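Local coordinates for beta-N-acetylhexosaminidase (Streptomyces plicatus, PDB 1JAK), which hydrolyses terminal, non-reducing N-acetylhexosamine residues from beta-N-acetylhexosaminides, as a family 20 glycoside hydrolase probably working by substrate-assisted catalysis, at residues V166-F171 with D197-R202; G255-A260 with G283-C288; G317-H322 with V348-L353. All coordinates share one frame; numbering follows the deposited sequence.

Contact 1. Residues V166-F171 with D197-R202; sequences VSRHFF and DDQGWR. With IFG ((2R,3R,4S,5R)-2-acetamido-3,4-dihydroxy-5-hydroxymethyl-piperidine), chain F.
Val166 meets Arg202 through its backbone oxygen: Arg202 NE donates to Val166 O at 2.9 Å, in the carbonyl plane on a lone pair. The next carbonyl takes a second bond from the same guanidinium, Arg202 NH2 to Ser167 O at 2.8 Å. Two consecutive carbonyls thus fix the rotation of this group. The Ser167 side chain packs closely against Asp197, CB to CB 3.5 Å, while its hydroxyl turns to His194. Arg168 starts away from the 197-202 segment, but a bend at chi2 (43°) brings its end back. Its NE bonds to Gln199 OE1 at 2.9 Å, and this acceptor lies in the guanidinium plane. Asp197 OD2 lies over one face of the guanidinium and is also bonded to His194, while OD1 forms a salt bridge with Arg168 NH2 at 3.1 Å. The two planes are 35° apart. Asp165 adds a salt bridge to Arg168 NH1. Both terminal nitrogens, NH1 and NH2, donate to O3 of the inhibitor, NH2 at 2.9 Å. Water 1 accepts from NH2 and joins it to Asp198. Phe170 places CB over one face of the Arg202 guanidinium, and Gly200 CA covers the opposite face. The contact joins two loops of the alpha/beta barrel, one between strand 159-165 and helix 173-184, the other following the adjacent parallel strand 190-194 and leading to helix 210-213.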
loop_
_atom_site.group_PDB
_atom_site.type_symbol
_atom_site.label_atom_id
_atom_site.label_comp_id
_atom_site.label_asym_id
_atom_site.label_seq_id
_atom_site.Cartn_x
_atom_site.Cartn_y
_atom_site.Cartn_z
ATOM N N VAL A 166 -8.193 2.920 8.792
ATOM C CA VAL A 166 -8.189 2.630 10.222
ATOM C C VAL A 166 -9.248 3.470 10.928
ATOM O O VAL A 166 -9.299 3.519 12.159
ATOM C CB VAL A 166 -6.798 2.899 10.867
ATOM C CG1 VAL A 166 -5.768 1.947 10.275
ATOM C CG2 VAL A 166 -6.376 4.349 10.649
ATOM N N SER A 167 -10.100 4.116 10.135
ATOM C CA SER A 167 -11.169 4.962 10.663
ATOM C C SER A 167 -12.475 4.199 10.890
ATOM O O SER A 167 -13.103 4.338 11.944
ATOM C CB SER A 167 -11.430 6.139 9.716
ATOM O OG SER A 167 -10.307 7.008 9.639
ATOM N N ARG A 168 -12.893 3.404 9.907
ATOM C CA ARG A 168 -14.136 2.638 10.038
ATOM C C ARG A 168 -13.996 1.623 11.170
ATOM O O ARG A 168 -14.892 1.481 12.001
ATOM C CB ARG A 168 -14.490 1.989 8.699
ATOM C CG ARG A 168 -15.253 2.944 7.767
ATOM C CD ARG A 168 -14.671 4.370 7.762
ATOM N NE ARG A 168 -15.454 5.258 6.899
ATOM C CZ ARG A 168 -15.289 5.370 5.584
ATOM N NH1 ARG A 168 -14.351 4.663 4.963
ATOM N NH2 ARG A 168 -16.100 6.154 4.878
ATOM N N HIS A 169 -12.880 0.904 11.189
ATOM C CA HIS A 169 -12.568 0.011 12.299
ATOM C C HIS A 169 -11.108 0.328 12.590
ATOM O O HIS A 169 -10.286 0.398 11.677
ATOM C CB HIS A 169 -12.731 -1.472 11.958
ATOM C CG HIS A 169 -14.149 -1.953 12.020
ATOM N ND1 HIS A 169 -14.948 -2.046 10.903
ATOM C CD2 HIS A 169 -14.912 -2.354 13.064
ATOM C CE1 HIS A 169 -16.143 -2.486 11.254
ATOM N NE2 HIS A 169 -16.148 -2.682 12.560
ATOM N N PHE A 170 -10.793 0.553 13.857
ATOM C CA PHE A 170 -9.429 0.881 14.233
ATOM C C PHE A 170 -8.546 -0.355 14.314
ATOM O O PHE A 170 -8.982 -1.421 14.744
ATOM C CB PHE A 170 -9.419 1.595 15.590
ATOM C CG PHE A 170 -8.047 1.993 16.058
ATOM C CD1 PHE A 170 -7.323 2.973 15.381
ATOM C CD2 PHE A 170 -7.474 1.385 17.173
ATOM C CE1 PHE A 170 -6.046 3.341 15.806
ATOM C CE2 PHE A 170 -6.198 1.745 17.610
ATOM C CZ PHE A 170 -5.482 2.724 16.926
ATOM N N PHE A 171 -7.304 -0.202 13.871
ATOM C CA PHE A 171 -6.320 -1.269 13.936
ATOM C C PHE A 171 -5.103 -0.652 14.607
ATOM O O PHE A 171 -4.622 0.398 14.186
ATOM C CB PHE A 171 -5.983 -1.789 12.534
ATOM C CG PHE A 171 -7.112 -2.544 11.897
ATOM C CD1 PHE A 171 -8.095 -1.877 11.171
ATOM C CD2 PHE A 171 -7.235 -3.919 12.086
ATOM C CE1 PHE A 171 -9.189 -2.571 10.646
ATOM C CE2 PHE A 171 -8.326 -4.620 11.567
ATOM C CZ PHE A 171 -9.305 -3.944 10.846
ATOM N N ASP A 197 -12.338 9.881 9.500
ATOM C CA ASP A 197 -13.554 9.753 8.721
ATOM C C ASP A 197 -14.728 10.013 9.649
ATOM O O ASP A 197 -14.559 10.622 10.710
ATOM C CB ASP A 197 -13.647 8.365 8.075
ATOM C CG ASP A 197 -14.426 8.390 6.775
ATOM O OD1 ASP A 197 -15.666 8.533 6.824
ATOM O OD2 ASP A 197 -13.795 8.291 5.701
ATOM N N ASP A 198 -15.913 9.555 9.269
ATOM C CA ASP A 198 -17.088 9.798 10.086
ATOM C C ASP A 198 -17.165 8.985 11.362
ATOM O O ASP A 198 -17.692 9.463 12.370
ATOM C CB ASP A 198 -18.345 9.573 9.250
ATOM C CG ASP A 198 -18.422 10.523 8.078
ATOM O OD1 ASP A 198 -18.319 11.747 8.308
ATOM O OD2 ASP A 198 -18.572 10.054 6.933
ATOM N N GLN A 199 -16.621 7.771 11.328
ATOM C CA GLN A 199 -16.673 6.886 12.484
ATOM C C GLN A 199 -15.478 6.962 13.428
ATOM O O GLN A 199 -15.438 6.259 14.443
ATOM C CB GLN A 199 -16.874 5.443 12.013
ATOM C CG GLN A 199 -18.119 5.259 11.142
ATOM C CD GLN A 199 -17.842 5.432 9.658
ATOM O OE1 GLN A 199 -16.895 6.114 9.261
ATOM N NE2 GLN A 199 -18.682 4.821 8.829
ATOM N N GLY A 200 -14.506 7.813 13.113
ATOM C CA GLY A 200 -13.358 7.920 13.992
ATOM C C GLY A 200 -12.246 8.848 13.545
ATOM O O GLY A 200 -12.019 9.040 12.350
ATOM N N TRP A 201 -11.565 9.432 14.527
ATOM C CA TRP A 201 -10.432 10.323 14.297
ATOM C C TRP A 201 -9.293 9.548 14.952
ATOM O O TRP A 201 -9.316 9.324 16.159
ATOM C CB TRP A 201 -10.654 11.665 14.997
ATOM C CG TRP A 201 -9.533 12.601 14.739
ATOM C CD1 TRP A 201 -8.322 12.628 15.374
ATOM C CD2 TRP A 201 -9.472 13.591 13.710
ATOM N NE1 TRP A 201 -7.508 13.574 14.797
ATOM C CE2 TRP A 201 -8.191 14.181 13.774
ATOM C CE3 TRP A 201 -10.379 14.038 12.736
ATOM C CZ2 TRP A 201 -7.790 15.197 12.898
ATOM C CZ3 TRP A 201 -9.983 15.048 11.866
ATOM C CH2 TRP A 201 -8.696 15.617 11.954
ATOM N N ARG A 202 -8.294 9.160 14.164
ATOM C CA ARG A 202 -7.235 8.302 14.681
ATOM C C ARG A 202 -5.836 8.839 14.957
ATOM O O ARG A 202 -4.906 8.048 15.120
ATOM C CB ARG A 202 -7.118 7.078 13.769
ATOM C CG ARG A 202 -8.452 6.408 13.430
ATOM C CD ARG A 202 -9.201 5.932 14.674
ATOM N NE ARG A 202 -10.412 5.194 14.315
ATOM C CZ ARG A 202 -11.439 4.990 15.135
ATOM N NH1 ARG A 202 -11.407 5.466 16.374
ATOM N NH2 ARG A 202 -12.508 4.328 14.710
HETATM N N1 IFG F . -16.138 5.378 -0.994
HETATM C C2 IFG F . -15.524 6.144 0.121
HETATM C C3 IFG F . -14.758 5.279 1.202
HETATM C C4 IFG F . -15.449 3.939 1.531
HETATM C C5 IFG F . -15.720 3.198 0.219
HETATM C C6 IFG F . -16.359 1.821 0.364
HETATM C C7 IFG F . -13.647 6.795 -1.331
HETATM C C8 IFG F . -12.637 7.745 -1.925
HETATM C C9 IFG F . -16.600 4.003 -0.746
HETATM N N2 IFG F . -14.604 7.165 -0.429
HETATM O O7 IFG F . -13.588 5.634 -1.710
HETATM O O3 IFG F . -14.610 6.041 2.393
HETATM O O4 IFG F . -16.692 4.212 2.178
HETATM O O6 IFG F . -16.116 1.014 -0.784
HETATM O O HOH W 1 -18.394 7.399 6.068
#

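Contact 2. Residues G255-A260 with G283-C288; sequences GHTNAA and GFSSLC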
loop_
_atom_site.group_PDB
_atom_site.type_symbol
_atom_site.label_atom_id
_atom_site.label_comp_id
_atom_site.label_asym_id
_atom_site.label_seq_id
_atom_site.Cartn_x
_atom_site.Cartn_y
_atom_site.Cartn_z
ATOM N N GLY A 255 -15.556 16.710 3.478
ATOM C CA GLY A 255 -16.510 15.655 3.775
ATOM C C GLY A 255 -15.858 14.585 4.635
ATOM O O GLY A 255 -14.662 14.670 4.913
ATOM N N HIS A 256 -16.633 13.584 5.056
ATOM C CA HIS A 256 -16.106 12.500 5.891
ATOM C C HIS A 256 -15.426 13.045 7.134
ATOM O O HIS A 256 -14.376 12.551 7.560
ATOM C CB HIS A 256 -15.117 11.664 5.076
ATOM C CG HIS A 256 -15.780 10.754 4.094
ATOM N ND1 HIS A 256 -16.385 9.575 4.470
ATOM C CD2 HIS A 256 -15.976 10.871 2.760
ATOM C CE1 HIS A 256 -16.929 9.004 3.410
ATOM N NE2 HIS A 256 -16.695 9.770 2.358
ATOM N N THR A 257 -16.059 14.045 7.734
ATOM C CA THR A 257 -15.515 14.720 8.902
ATOM C C THR A 257 -16.352 14.612 10.174
ATOM O O THR A 257 -16.137 15.374 11.112
ATOM C CB THR A 257 -15.329 16.219 8.591
ATOM O OG1 THR A 257 -16.495 16.704 7.903
ATOM C CG2 THR A 257 -14.109 16.443 7.715
ATOM N N ASN A 258 -17.292 13.674 10.236
ATOM C CA ASN A 258 -18.121 13.603 11.433
ATOM C C ASN A 258 -17.373 13.420 12.749
ATOM O O ASN A 258 -17.771 13.986 13.763
ATOM C CB ASN A 258 -19.177 12.503 11.332
ATOM C CG ASN A 258 -20.210 12.611 12.442
ATOM O OD1 ASN A 258 -21.063 13.495 12.418
ATOM N ND2 ASN A 258 -20.117 11.729 13.435
ATOM N N ALA A 259 -16.301 12.633 12.755
ATOM C CA ALA A 259 -15.571 12.419 14.004
ATOM C C ALA A 259 -15.091 13.749 14.578
ATOM O O ALA A 259 -15.160 13.972 15.786
ATOM C CB ALA A 259 -14.391 11.479 13.782
ATOM N N ALA A 260 -14.616 14.635 13.710
ATOM C CA ALA A 260 -14.148 15.946 14.151
ATOM C C ALA A 260 -15.334 16.814 14.557
ATOM O O ALA A 260 -15.310 17.473 15.600
ATOM C CB ALA A 260 -13.364 16.630 13.034
ATOM N N GLY A 283 -21.139 10.460 2.838
ATOM C CA GLY A 283 -21.616 11.675 2.192
ATOM C C GLY A 283 -22.484 12.667 2.939
ATOM O O GLY A 283 -22.843 13.705 2.381
ATOM N N PHE A 284 -22.792 12.375 4.197
ATOM C CA PHE A 284 -23.676 13.218 4.998
ATOM C C PHE A 284 -23.020 14.287 5.864
ATOM O O PHE A 284 -23.709 15.152 6.403
ATOM C CB PHE A 284 -24.522 12.317 5.894
ATOM C CG PHE A 284 -23.706 11.472 6.831
ATOM C CD1 PHE A 284 -23.254 11.989 8.039
ATOM C CD2 PHE A 284 -23.359 10.167 6.486
ATOM C CE1 PHE A 284 -22.466 11.220 8.893
ATOM C CE2 PHE A 284 -22.571 9.389 7.332
ATOM C CZ PHE A 284 -22.124 9.916 8.537
ATOM N N SER A 285 -21.702 14.231 6.011
ATOM C CA SER A 285 -20.998 15.192 6.853
ATOM C C SER A 285 -20.256 16.273 6.080
ATOM O O SER A 285 -19.841 16.065 4.942
ATOM C CB SER A 285 -20.001 14.451 7.742
ATOM O OG SER A 285 -19.100 13.712 6.938
ATOM N N SER A 286 -20.083 17.429 6.710
ATOM C CA SER A 286 -19.361 18.522 6.075
ATOM C C SER A 286 -18.856 19.573 7.052
ATOM O O SER A 286 -19.560 19.959 7.985
ATOM C CB SER A 286 -20.239 19.218 5.030
ATOM O OG SER A 286 -19.535 20.304 4.439
ATOM N N LEU A 287 -17.622 20.021 6.846
ATOM C CA LEU A 287 -17.082 21.082 7.679
ATOM C C LEU A 287 -17.893 22.288 7.223
ATOM O O LEU A 287 -18.460 22.268 6.126
ATOM C CB LEU A 287 -15.604 21.315 7.369
ATOM C CG LEU A 287 -14.652 20.171 7.714
ATOM C CD1 LEU A 287 -13.228 20.553 7.327
ATOM C CD2 LEU A 287 -14.745 19.873 9.201
ATOM N N CYS A 288 -17.963 23.330 8.042
ATOM C CA CYS A 288 -18.730 24.500 7.640
ATOM C C CYS A 288 -17.822 25.465 6.880
ATOM O O CYS A 288 -17.026 26.193 7.471
ATOM C CB CYS A 288 -19.368 25.184 8.855
ATOM S SG CYS A 288 -20.775 26.200 8.303
HETATM O O HOH W 2 -19.264 13.758 3.643
#
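Gly255 CA lies 3.6 Å from Ser285 O in a CA-H...O contact, where the touching parts run 81° apart and the nearest CA atoms, those of Gly255 and Ser286, are 4.7 Å from each other. Water 2 fills in beside it. It accepts from His256 N at 3.0 Å and donates to Ser285 O at 2.7 Å, so it bridges the two main chains. The Ser285 side chain points into the turn before helix 258-263. Its OG sits between the backbone N and the carbonyl carbon (chi1 58°), which sets it beside two amides, 3.1 Å from His256 N and 3.2 Å from Thr257 N. The firm partner of this hydroxyl is Asp198, which also accepts from Asn258 N. Thr257 and Leu287 form the apolar part of the contact. Their side chains cross at about a right angle, and Leu287 CD2 touches Thr257 CB at 3.8 Å. Thr257 CG2 rests equally near Leu287 CG and CD2. Thr257 OG1 turns back to bond Pro254 O. Asn258 CB lies 4.2 Å from Ser285 CB, and Asn258 ND2 bonds to Pro275 O. The CA–CB bond of His256 points away from 283-288; its ring lines the inhibitor pocket and bonds Asp197 and Glu320. The chemistry is therefore mixed. One threonine-leucine patch is apolar. Asp198 ties Ser285 to the first turn of helix 258-263, and water 2 joins the two main chains, next to a histidine whose ring nitrogens are both hydrogen-bonded.

Contact 3. Residues G317-H322 with V348-L353; sequences GGDEAH and VGWHQL. With IFG ((2R,3R,4S,5R)-2-acetamido-3,4-dihydroxy-5-hydroxymethyl-piperidine), chain F.
Gly317 and Gly349 lie opposite each other, CA to CA 4.6 Å, where strand 346-350 ends beside the loop that follows strand 313-315. One backbone bond joins the segments, Trp350 N to Gly317 O at 2.9 Å. Gly317 and Gly318 both have positive phi, which suits residues without a side chain, as the loop turns toward the pocket. Gly318 N meets the edge of the Trp350 ring, near its plane. Asp319 and Trp350 lie side by side and point the same way, with carboxylate and ring planes 60° apart. Asp319 OD1 comes within 3.2 Å of Trp350 CD1, whereas the indole NE1 bonds to Glu250. The other oxygen, Asp319 OD2, accepts from N2 of the inhibitor's acetamido group at 2.7 Å, a fairly straight bond. The acetamido methyl C8 sits over the centre of the indole, 3.4 Å from Trp350 CD2. Glu320, its chain extended beyond CG, reaches the piperidine ring, where OE2 accepts from N1 at 2.8 Å. Gln352 CB packs on Gly318 O at 3.3 Å, and its OE1, bonded to Trp367, lies beside Asp319 CA. This is the acetamido-binding site of a family 20 barrel. The Asp319-Glu320 pair follows a barrel strand, as in relatives where such a pair orients the acetamido group and supplies the general acid.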
loop_
_atom_site.group_PDB
_atom_site.type_symbol
_atom_site.label_atom_id
_atom_site.label_comp_id
_atom_site.label_asym_id
_atom_site.label_seq_id
_atom_site.Cartn_x
_atom_site.Cartn_y
_atom_site.Cartn_z
ATOM N N GLY A 317 -7.896 14.196 1.063
ATOM C CA GLY A 317 -9.159 13.590 0.670
ATOM C C GLY A 317 -9.948 14.378 -0.359
ATOM O O GLY A 317 -9.456 14.631 -1.457
ATOM N N GLY A 318 -11.181 14.746 -0.011
ATOM C CA GLY A 318 -12.015 15.512 -0.928
ATOM C C GLY A 318 -13.132 14.714 -1.576
ATOM O O GLY A 318 -13.888 15.234 -2.401
ATOM N N ASP A 319 -13.247 13.450 -1.188
ATOM C CA ASP A 319 -14.257 12.557 -1.736
ATOM C C ASP A 319 -15.609 12.670 -1.050
ATOM O O ASP A 319 -15.703 13.008 0.132
ATOM C CB ASP A 319 -13.801 11.109 -1.589
ATOM C CG ASP A 319 -13.636 10.712 -0.130
ATOM O OD1 ASP A 319 -12.836 11.371 0.563
ATOM O OD2 ASP A 319 -14.308 9.762 0.330
ATOM N N GLU A 320 -16.651 12.366 -1.811
ATOM C CA GLU A 320 -18.012 12.331 -1.298
ATOM C C GLU A 320 -18.417 13.463 -0.353
ATOM O O GLU A 320 -19.019 13.225 0.695
ATOM C CB GLU A 320 -18.221 10.964 -0.629
ATOM C CG GLU A 320 -17.847 9.803 -1.558
ATOM C CD GLU A 320 -17.813 8.446 -0.874
ATOM O OE1 GLU A 320 -17.616 8.386 0.358
ATOM O OE2 GLU A 320 -17.962 7.428 -1.578
ATOM N N ALA A 321 -18.093 14.697 -0.724
ATOM C CA ALA A 321 -18.463 15.849 0.092
ATOM C C ALA A 321 -19.854 16.256 -0.387
ATOM O O ALA A 321 -20.077 17.392 -0.807
ATOM C CB ALA A 321 -17.468 16.987 -0.123
ATOM N N HIS A 322 -20.783 15.311 -0.313
ATOM C CA HIS A 322 -22.140 15.524 -0.791
ATOM C C HIS A 322 -23.013 16.471 0.018
ATOM O O HIS A 322 -24.106 16.839 -0.420
ATOM C CB HIS A 322 -22.814 14.167 -0.971
ATOM C CG HIS A 322 -22.049 13.248 -1.873
ATOM N ND1 HIS A 322 -21.455 13.685 -3.037
ATOM C CD2 HIS A 322 -21.778 11.925 -1.785
ATOM C CE1 HIS A 322 -20.848 12.670 -3.628
ATOM N NE2 HIS A 322 -21.030 11.592 -2.889
ATOM N N VAL A 348 -2.209 15.707 -2.062
ATOM C CA VAL A 348 -2.806 14.606 -2.800
ATOM C C VAL A 348 -4.271 14.650 -2.391
ATOM O O VAL A 348 -4.587 14.974 -1.248
ATOM C CB VAL A 348 -2.246 13.231 -2.382
ATOM C CG1 VAL A 348 -2.886 12.138 -3.232
ATOM C CG2 VAL A 348 -0.728 13.208 -2.533
ATOM N N GLY A 349 -5.162 14.351 -3.326
ATOM C CA GLY A 349 -6.576 14.337 -3.006
ATOM C C GLY A 349 -7.269 13.328 -3.891
ATOM O O GLY A 349 -6.689 12.878 -4.878
ATOM N N TRP A 350 -8.490 12.937 -3.540
ATOM C CA TRP A 350 -9.221 12.006 -4.390
ATOM C C TRP A 350 -9.526 12.802 -5.658
ATOM O O TRP A 350 -9.440 14.033 -5.638
ATOM C CB TRP A 350 -10.487 11.522 -3.683
ATOM C CG TRP A 350 -10.156 10.700 -2.461
ATOM C CD1 TRP A 350 -10.203 11.106 -1.160
ATOM C CD2 TRP A 350 -9.675 9.349 -2.443
ATOM N NE1 TRP A 350 -9.779 10.093 -0.329
ATOM C CE2 TRP A 350 -9.451 9.003 -1.092
ATOM C CE3 TRP A 350 -9.417 8.394 -3.439
ATOM C CZ2 TRP A 350 -8.976 7.739 -0.706
ATOM C CZ3 TRP A 350 -8.946 7.135 -3.055
ATOM C CH2 TRP A 350 -8.731 6.822 -1.698
ATOM N N HIS A 351 -9.880 12.135 -6.753
ATOM C CA HIS A 351 -10.080 12.872 -8.000
ATOM C C HIS A 351 -11.146 13.957 -8.028
ATOM O O HIS A 351 -11.209 14.720 -8.987
ATOM C CB HIS A 351 -10.259 11.920 -9.198
ATOM C CG HIS A 351 -11.595 11.252 -9.262
ATOM N ND1 HIS A 351 -11.853 10.036 -8.664
ATOM C CD2 HIS A 351 -12.741 11.617 -9.884
ATOM C CE1 HIS A 351 -13.099 9.681 -8.917
ATOM N NE2 HIS A 351 -13.661 10.623 -9.656
ATOM N N GLN A 352 -11.978 14.041 -6.994
ATOM C CA GLN A 352 -12.976 15.107 -6.946
ATOM C C GLN A 352 -12.234 16.446 -6.916
ATOM O O GLN A 352 -12.785 17.484 -7.287
ATOM C CB GLN A 352 -13.849 14.988 -5.694
ATOM C CG GLN A 352 -14.948 13.935 -5.778
ATOM C CD GLN A 352 -14.406 12.535 -5.944
ATOM O OE1 GLN A 352 -13.462 12.142 -5.263
ATOM N NE2 GLN A 352 -15.013 11.765 -6.841
ATOM N N LEU A 353 -10.982 16.418 -6.467
ATOM C CA LEU A 353 -10.168 17.631 -6.398
ATOM C C LEU A 353 -9.906 18.195 -7.796
ATOM O O LEU A 353 -9.639 19.391 -7.949
ATOM C CB LEU A 353 -8.832 17.342 -5.695
ATOM C CG LEU A 353 -7.868 18.521 -5.493
ATOM C CD1 LEU A 353 -8.528 19.597 -4.641
ATOM C CD2 LEU A 353 -6.597 18.032 -4.816
HETATM N N1 IFG F . -16.138 5.378 -0.994
HETATM C C2 IFG F . -15.524 6.144 0.121
HETATM C C3 IFG F . -14.758 5.279 1.202
HETATM C C4 IFG F . -15.449 3.939 1.531
HETATM C C5 IFG F . -15.720 3.198 0.219
HETATM C C6 IFG F . -16.359 1.821 0.364
HETATM C C7 IFG F . -13.647 6.795 -1.331
HETATM C C8 IFG F . -12.637 7.745 -1.925
HETATM C C9 IFG F . -16.600 4.003 -0.746
HETATM N N2 IFG F . -14.604 7.165 -0.429
HETATM O O7 IFG F . -13.588 5.634 -1.710
HETATM O O3 IFG F . -14.610 6.041 2.393
HETATM O O4 IFG F . -16.692 4.212 2.178
HETATM O O6 IFG F . -16.116 1.014 -0.784
#

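The three contacts follow one another along the chain, on neighbouring loops around the inhibitor pocket. Contacts 1 and 2 have centres 13 Å apart and are joined by two probable hydrogen bonds, Asp198 OD1 to Ser285 OG at 2.5 Å and Asp197 OD1 to His256 ND1 at 2.7 Å. Contact 2 reaches contact 3 through the same ring, by a probable bond from His256 NE2 to Glu320 OE1 at 2.6 Å. An Asp197-His256-Glu320 chain therefore runs through all three. Contacts 1 and 3 do not touch, but both grip the inhibitor: contact 1 at O3, contact 3 at the acetamido group and ring nitrogen. The side chain of His256 in contact 2 lies about 4 Å from it.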